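Local coordinates for protein hemolysin BL lytic component L1 (Bacillus cereus, PDB 7NMQ) that probably acts as one lytic component of a multi-part, alpha-helical pore-forming haemolysin that attacks host cell membranes, at residues M24-V37 with H56-L70. Sequence-based numbering, arbitrary orientation. Where two conformers were deposited one is given.
Sequences MDLYAKTMIKQPNV and HLNQELSRINANYWL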
loop_
_atom_site.group_PDB
_atom_site.type_symbol
_atom_site.label_atom_id
_atom_site.label_comp_id
_atom_site.label_asym_id
_atom_site.label_seq_id
_atom_site.Cartn_x
_atom_site.Cartn_y
_atom_site.Cartn_z
ATOM N N MET A 24 0.304 0.659 -4.515
ATOM C CA MET A 24 0.660 -0.537 -5.305
ATOM C C MET A 24 -0.389 -0.781 -6.368
ATOM O O MET A 24 -0.003 -1.137 -7.514
ATOM C CB MET A 24 0.732 -1.794 -4.459
ATOM C CG MET A 24 1.891 -1.805 -3.565
ATOM S SD MET A 24 3.482 -1.890 -4.367
ATOM C CE MET A 24 3.402 -3.440 -5.251
ATOM N N ASP A 25 -1.670 -0.634 -6.034
ATOM C CA ASP A 25 -2.724 -0.864 -7.053
ATOM C C ASP A 25 -2.512 0.089 -8.238
ATOM O O ASP A 25 -2.628 -0.344 -9.374
ATOM C CB ASP A 25 -4.120 -0.671 -6.476
ATOM C CG ASP A 25 -4.681 -1.850 -5.690
ATOM O OD1 ASP A 25 -4.100 -2.953 -5.730
ATOM O OD2 ASP A 25 -5.728 -1.632 -5.039
ATOM N N LEU A 26 -2.269 1.369 -7.965
ATOM C CA LEU A 26 -2.069 2.388 -9.026
ATOM C C LEU A 26 -0.891 1.973 -9.913
ATOM O O LEU A 26 -1.038 1.908 -11.139
ATOM C CB LEU A 26 -1.798 3.773 -8.436
ATOM C CG LEU A 26 -3.009 4.562 -7.947
ATOM C CD1 LEU A 26 -2.877 6.017 -8.360
ATOM C CD2 LEU A 26 -4.293 3.980 -8.474
ATOM N N TYR A 27 0.258 1.728 -9.309
ATOM C CA TYR A 27 1.476 1.400 -10.072
ATOM C C TYR A 27 1.218 0.119 -10.848
ATOM O O TYR A 27 1.558 0.057 -12.057
ATOM C CB TYR A 27 2.668 1.178 -9.140
ATOM C CG TYR A 27 3.230 2.418 -8.518
ATOM C CD1 TYR A 27 3.218 3.639 -9.168
ATOM C CD2 TYR A 27 3.832 2.365 -7.257
ATOM C CE1 TYR A 27 3.729 4.786 -8.569
ATOM C CE2 TYR A 27 4.348 3.504 -6.659
ATOM C CZ TYR A 27 4.321 4.715 -7.315
ATOM O OH TYR A 27 4.849 5.817 -6.699
ATOM N N ALA A 28 0.626 -0.910 -10.249
ATOM C CA ALA A 28 0.417 -2.184 -10.973
ATOM C C ALA A 28 -0.490 -1.943 -12.176
ATOM O O ALA A 28 -0.239 -2.465 -13.297
ATOM C CB ALA A 28 -0.159 -3.205 -10.035
ATOM N N LYS A 29 -1.562 -1.211 -11.977
ATOM C CA LYS A 29 -2.530 -1.014 -13.070
ATOM C C LYS A 29 -1.858 -0.210 -14.190
ATOM O O LYS A 29 -2.156 -0.415 -15.387
ATOM C CB LYS A 29 -3.777 -0.346 -12.519
ATOM C CG LYS A 29 -4.642 -1.292 -11.718
ATOM C CD LYS A 29 -5.649 -0.590 -10.848
ATOM C CE LYS A 29 -6.457 -1.545 -9.994
ATOM N NZ LYS A 29 -7.525 -2.201 -10.790
ATOM N N THR A 30 -1.011 0.723 -13.840
ATOM C CA THR A 30 -0.319 1.569 -14.812
ATOM C C THR A 30 0.623 0.680 -15.638
ATOM O O THR A 30 0.641 0.757 -16.895
ATOM C CB THR A 30 0.404 2.741 -14.165
ATOM O OG1 THR A 30 -0.530 3.479 -13.381
ATOM C CG2 THR A 30 0.987 3.627 -15.236
ATOM N N MET A 31 1.383 -0.182 -14.961
ATOM C CA MET A 31 2.332 -1.083 -15.644
ATOM C C MET A 31 1.577 -1.964 -16.637
ATOM O O MET A 31 2.057 -2.127 -17.751
ATOM C CB MET A 31 3.086 -1.965 -14.650
ATOM C CG MET A 31 4.134 -1.217 -13.869
ATOM S SD MET A 31 5.080 -0.014 -14.805
ATOM C CE MET A 31 6.034 -1.130 -15.825
ATOM N N ILE A 32 0.458 -2.544 -16.218
ATOM C CA ILE A 32 -0.342 -3.493 -17.053
ATOM C C ILE A 32 -0.799 -2.773 -18.324
ATOM O O ILE A 32 -0.898 -3.422 -19.391
ATOM C CB ILE A 32 -1.492 -4.099 -16.212
ATOM C CG1 ILE A 32 -0.897 -5.080 -15.200
ATOM C CG2 ILE A 32 -2.559 -4.745 -17.106
ATOM C CD1 ILE A 32 -1.829 -5.485 -14.123
ATOM N N LYS A 33 -1.084 -1.496 -18.264
ATOM C CA LYS A 33 -1.646 -0.756 -19.421
ATOM C C LYS A 33 -0.538 -0.210 -20.318
ATOM O O LYS A 33 -0.843 0.146 -21.427
ATOM C CB LYS A 33 -2.588 0.343 -18.915
ATOM C CG LYS A 33 -4.031 -0.122 -18.700
ATOM C CD LYS A 33 -5.039 0.981 -18.562
ATOM C CE LYS A 33 -5.730 1.407 -19.842
ATOM N NZ LYS A 33 -6.543 2.627 -19.614
ATOM N N GLN A 34 0.704 -0.167 -19.884
ATOM C CA GLN A 34 1.771 0.391 -20.717
ATOM C C GLN A 34 2.195 -0.672 -21.725
ATOM O O GLN A 34 2.600 -1.770 -21.350
ATOM C CB GLN A 34 2.942 0.818 -19.858
ATOM C CG GLN A 34 4.000 1.444 -20.727
ATOM C CD GLN A 34 4.679 2.642 -20.145
ATOM O OE1 GLN A 34 4.096 3.501 -19.502
ATOM N NE2 GLN A 34 5.974 2.655 -20.315
ATOM N N PRO A 35 2.103 -0.404 -23.040
ATOM C CA PRO A 35 2.483 -1.426 -24.012
ATOM C C PRO A 35 3.994 -1.568 -24.164
ATOM O O PRO A 35 4.740 -0.721 -23.683
ATOM C CB PRO A 35 1.880 -0.916 -25.307
ATOM C CG PRO A 35 1.917 0.555 -25.142
ATOM C CD PRO A 35 1.562 0.802 -23.684
ATOM N N ASN A 36 4.389 -2.677 -24.788
ATOM C CA ASN A 36 5.797 -2.867 -25.215
ATOM C C ASN A 36 6.248 -1.631 -25.982
ATOM O O ASN A 36 5.495 -1.109 -26.851
ATOM C CB ASN A 36 6.003 -4.159 -25.991
ATOM C CG ASN A 36 6.064 -5.412 -25.147
ATOM O OD1 ASN A 36 5.792 -5.381 -23.950
ATOM N ND2 ASN A 36 6.427 -6.522 -25.775
ATOM N N VAL A 37 7.451 -1.179 -25.725
ATOM C CA VAL A 37 7.924 0.081 -26.363
ATOM C C VAL A 37 8.014 -0.132 -27.868
ATOM O O VAL A 37 8.571 -1.123 -28.345
ATOM C CB VAL A 37 9.255 0.547 -25.767
ATOM C CG1 VAL A 37 10.416 -0.402 -26.022
ATOM C CG2 VAL A 37 9.638 1.924 -26.257
ATOM N N HIS A 56 11.763 -5.562 -24.094
ATOM C CA HIS A 56 10.427 -6.158 -24.245
ATOM C C HIS A 56 10.251 -7.329 -23.295
ATOM O O HIS A 56 9.163 -7.459 -22.706
ATOM C CB HIS A 56 10.219 -6.632 -25.672
ATOM C CG HIS A 56 10.005 -5.490 -26.602
ATOM N ND1 HIS A 56 10.197 -5.632 -27.951
ATOM C CD2 HIS A 56 9.579 -4.221 -26.390
ATOM C CE1 HIS A 56 9.920 -4.461 -28.535
ATOM N NE2 HIS A 56 9.538 -3.574 -27.612
ATOM N N LEU A 57 11.276 -8.155 -23.087
ATOM C CA LEU A 57 11.180 -9.247 -22.095
ATOM C C LEU A 57 11.016 -8.633 -20.694
ATOM O O LEU A 57 10.232 -9.168 -19.896
ATOM C CB LEU A 57 12.443 -10.108 -22.130
ATOM C CG LEU A 57 12.647 -10.867 -23.425
ATOM C CD1 LEU A 57 13.939 -11.684 -23.367
ATOM C CD2 LEU A 57 11.485 -11.732 -23.780
ATOM N N ASN A 58 11.722 -7.572 -20.396
ATOM C CA ASN A 58 11.597 -6.912 -19.078
ATOM C C ASN A 58 10.182 -6.382 -18.914
ATOM O O ASN A 58 9.615 -6.470 -17.799
ATOM C CB ASN A 58 12.534 -5.744 -18.908
ATOM C CG ASN A 58 14.004 -6.109 -18.970
ATOM O OD1 ASN A 58 14.454 -7.242 -18.697
ATOM N ND2 ASN A 58 14.771 -5.111 -19.268
ATOM N N GLN A 59 9.568 -5.848 -19.962
ATOM C CA GLN A 59 8.228 -5.233 -19.851
ATOM C C GLN A 59 7.224 -6.356 -19.636
ATOM O O GLN A 59 6.274 -6.183 -18.861
ATOM C CB GLN A 59 7.875 -4.375 -21.077
ATOM C CG GLN A 59 8.747 -3.153 -21.193
ATOM C CD GLN A 59 8.356 -2.243 -22.328
ATOM O OE1 GLN A 59 8.654 -2.501 -23.491
ATOM N NE2 GLN A 59 7.641 -1.213 -21.992
ATOM N N GLU A 60 7.375 -7.483 -20.321
ATOM C CA GLU A 60 6.450 -8.624 -20.107
ATOM C C GLU A 60 6.572 -9.091 -18.652
ATOM O O GLU A 60 5.542 -9.389 -18.027
ATOM C CB GLU A 60 6.764 -9.734 -21.112
ATOM C CG GLU A 60 6.377 -9.352 -22.535
ATOM C CD GLU A 60 7.264 -9.899 -23.623
ATOM O OE1 GLU A 60 7.907 -10.957 -23.436
ATOM O OE2 GLU A 60 7.305 -9.228 -24.648
ATOM N N LEU A 61 7.775 -9.135 -18.089
ATOM C CA LEU A 61 7.891 -9.568 -16.680
ATOM C C LEU A 61 7.333 -8.486 -15.747
ATOM O O LEU A 61 6.741 -8.840 -14.725
ATOM C CB LEU A 61 9.350 -9.856 -16.363
ATOM C CG LEU A 61 9.590 -10.469 -14.989
ATOM C CD1 LEU A 61 8.833 -11.773 -14.819
ATOM C CD2 LEU A 61 11.076 -10.702 -14.844
ATOM N N SER A 62 7.434 -7.211 -16.099
ATOM C CA SER A 62 6.858 -6.142 -15.260
ATOM C C SER A 62 5.355 -6.431 -15.148
ATOM O O SER A 62 4.758 -6.185 -14.079
ATOM C CB SER A 62 7.072 -4.768 -15.823
ATOM O OG SER A 62 8.444 -4.469 -16.007
ATOM N N ARG A 63 4.722 -6.819 -16.276
ATOM C CA ARG A 63 3.255 -6.990 -16.251
ATOM C C ARG A 63 2.892 -8.246 -15.461
ATOM O O ARG A 63 1.869 -8.246 -14.711
ATOM C CB ARG A 63 2.647 -6.962 -17.650
ATOM C CG ARG A 63 2.871 -5.635 -18.376
ATOM C CD ARG A 63 2.074 -5.473 -19.650
ATOM N NE ARG A 63 2.577 -6.295 -20.706
ATOM C CZ ARG A 63 3.552 -5.976 -21.582
ATOM N NH1 ARG A 63 4.103 -4.778 -21.663
ATOM N NH2 ARG A 63 3.874 -6.881 -22.466
ATOM N N ILE A 64 3.714 -9.276 -15.538
ATOM C CA ILE A 64 3.543 -10.486 -14.675
ATOM C C ILE A 64 3.655 -10.057 -13.214
ATOM O O ILE A 64 2.824 -10.501 -12.399
ATOM C CB ILE A 64 4.581 -11.542 -15.043
ATOM C CG1 ILE A 64 4.170 -12.179 -16.372
ATOM C CG2 ILE A 64 4.809 -12.576 -13.961
ATOM C CD1 ILE A 64 5.199 -13.048 -16.924
ATOM N N ASN A 65 4.653 -9.260 -12.867
ATOM C CA ASN A 65 4.819 -8.862 -11.445
ATOM C C ASN A 65 3.615 -8.037 -11.003
ATOM O O ASN A 65 3.179 -8.132 -9.821
ATOM C CB ASN A 65 6.116 -8.091 -11.240
ATOM C CG ASN A 65 7.341 -8.956 -11.298
ATOM O OD1 ASN A 65 7.261 -10.170 -11.196
ATOM N ND2 ASN A 65 8.462 -8.302 -11.518
ATOM N N ALA A 66 3.094 -7.185 -11.883
ATOM C CA ALA A 66 1.945 -6.336 -11.533
ATOM C C ALA A 66 0.751 -7.239 -11.259
ATOM O O ALA A 66 -0.023 -6.994 -10.302
ATOM C CB ALA A 66 1.696 -5.346 -12.624
ATOM N N ASN A 67 0.533 -8.239 -12.102
ATOM C CA ASN A 67 -0.605 -9.160 -11.889
ATOM C C ASN A 67 -0.373 -10.007 -10.634
ATOM O O ASN A 67 -1.350 -10.323 -9.955
ATOM C CB ASN A 67 -0.859 -10.018 -13.123
ATOM C CG ASN A 67 -1.636 -9.254 -14.167
ATOM O OD1 ASN A 67 -2.765 -8.845 -13.916
ATOM N ND2 ASN A 67 -0.993 -8.942 -15.273
ATOM N N TYR A 68 0.867 -10.309 -10.271
ATOM C CA TYR A 68 1.149 -11.069 -9.037
ATOM C C TYR A 68 0.730 -10.193 -7.860
ATOM O O TYR A 68 0.125 -10.719 -6.910
ATOM C CB TYR A 68 2.635 -11.380 -8.877
ATOM C CG TYR A 68 2.929 -12.251 -7.689
ATOM C CD1 TYR A 68 2.832 -13.623 -7.780
ATOM C CD2 TYR A 68 3.291 -11.690 -6.464
ATOM C CE1 TYR A 68 3.096 -14.423 -6.675
ATOM C CE2 TYR A 68 3.600 -12.481 -5.367
ATOM C CZ TYR A 68 3.486 -13.848 -5.475
ATOM O OH TYR A 68 3.767 -14.649 -4.411
ATOM N N TRP A 69 1.064 -8.912 -7.874
ATOM C CA TRP A 69 0.584 -7.983 -6.810
ATOM C C TRP A 69 -0.932 -8.126 -6.721
ATOM O O TRP A 69 -1.483 -8.335 -5.612
ATOM C CB TRP A 69 1.002 -6.521 -7.036
ATOM C CG TRP A 69 0.152 -5.599 -6.220
ATOM C CD1 TRP A 69 -0.888 -4.830 -6.641
ATOM C CD2 TRP A 69 0.165 -5.503 -4.782
ATOM N NE1 TRP A 69 -1.495 -4.215 -5.571
ATOM C CE2 TRP A 69 -0.884 -4.627 -4.416
ATOM C CE3 TRP A 69 0.964 -6.081 -3.791
ATOM C CZ2 TRP A 69 -1.125 -4.266 -3.092
ATOM C CZ3 TRP A 69 0.695 -5.739 -2.484
ATOM C CH2 TRP A 69 -0.314 -4.846 -2.147
ATOM N N LEU A 70 -1.633 -7.924 -7.826
ATOM C CA LEU A 70 -3.101 -7.788 -7.775
ATOM C C LEU A 70 -3.748 -9.108 -7.378
ATOM O O LEU A 70 -4.764 -9.063 -6.650
ATOM C CB LEU A 70 -3.646 -7.319 -9.126
ATOM C CG LEU A 70 -3.251 -5.914 -9.592
ATOM C CD1 LEU A 70 -3.580 -5.720 -11.084
ATOM C CD2 LEU A 70 -3.909 -4.834 -8.735
HETATM O O HOH W 1 4.316 -2.557 -19.420
HETATM O O HOH W 2 7.565 1.690 -23.066
#
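M24 lies over one face of the W69 indole: its CB sits 3.6 Å from the centroid of the five-membered ring, a CH-pi contact. The flexible thioether bends at chi2 to set SD above the six-membered ring, a distant Met-aromatic contact, and at chi3 to return CE to the indole. At the ring edge, NE1 donates to D25 OD1 (2.9 Å, 158°), approaching on the anti side, somewhat out of the carboxylate plane. The same OD1 forms a salt bridge with K74, so charged and neutral donors share one oxygen of this buried carboxylate. A28 and A66, small enough for close helix approach, touch CB to CB at 3.8 Å. Branched I32 and L70 fill interhelical holes: I32 among R63, A66, N67 and L70, its CD1 meeting L70 CD1 tip to tip at 3.5 Å; L70 among D25, A28, K29 and I32. Where the helix ends, a water joins M31 O and Q34 O to R63 NH1. R63, bent at chi3, suits N36: NH1 and NH2 both donate to OD1 (2.9 Å each), which lies in the guanidinium plane, from one face of the amide, whose ND2 donates to E60 OE2. V37 N donates to Q59 OE1 (2.9 Å), and V37 O accepts from H56 NE2 (2.7 Å, 167°). Segments 24-33 and 56-70 run roughly antiparallel (142°, axes 8.5 Å apart), joining helices 10-33 and 45-103 in an elongated helical bundle, consistent with ClyA-like toxins.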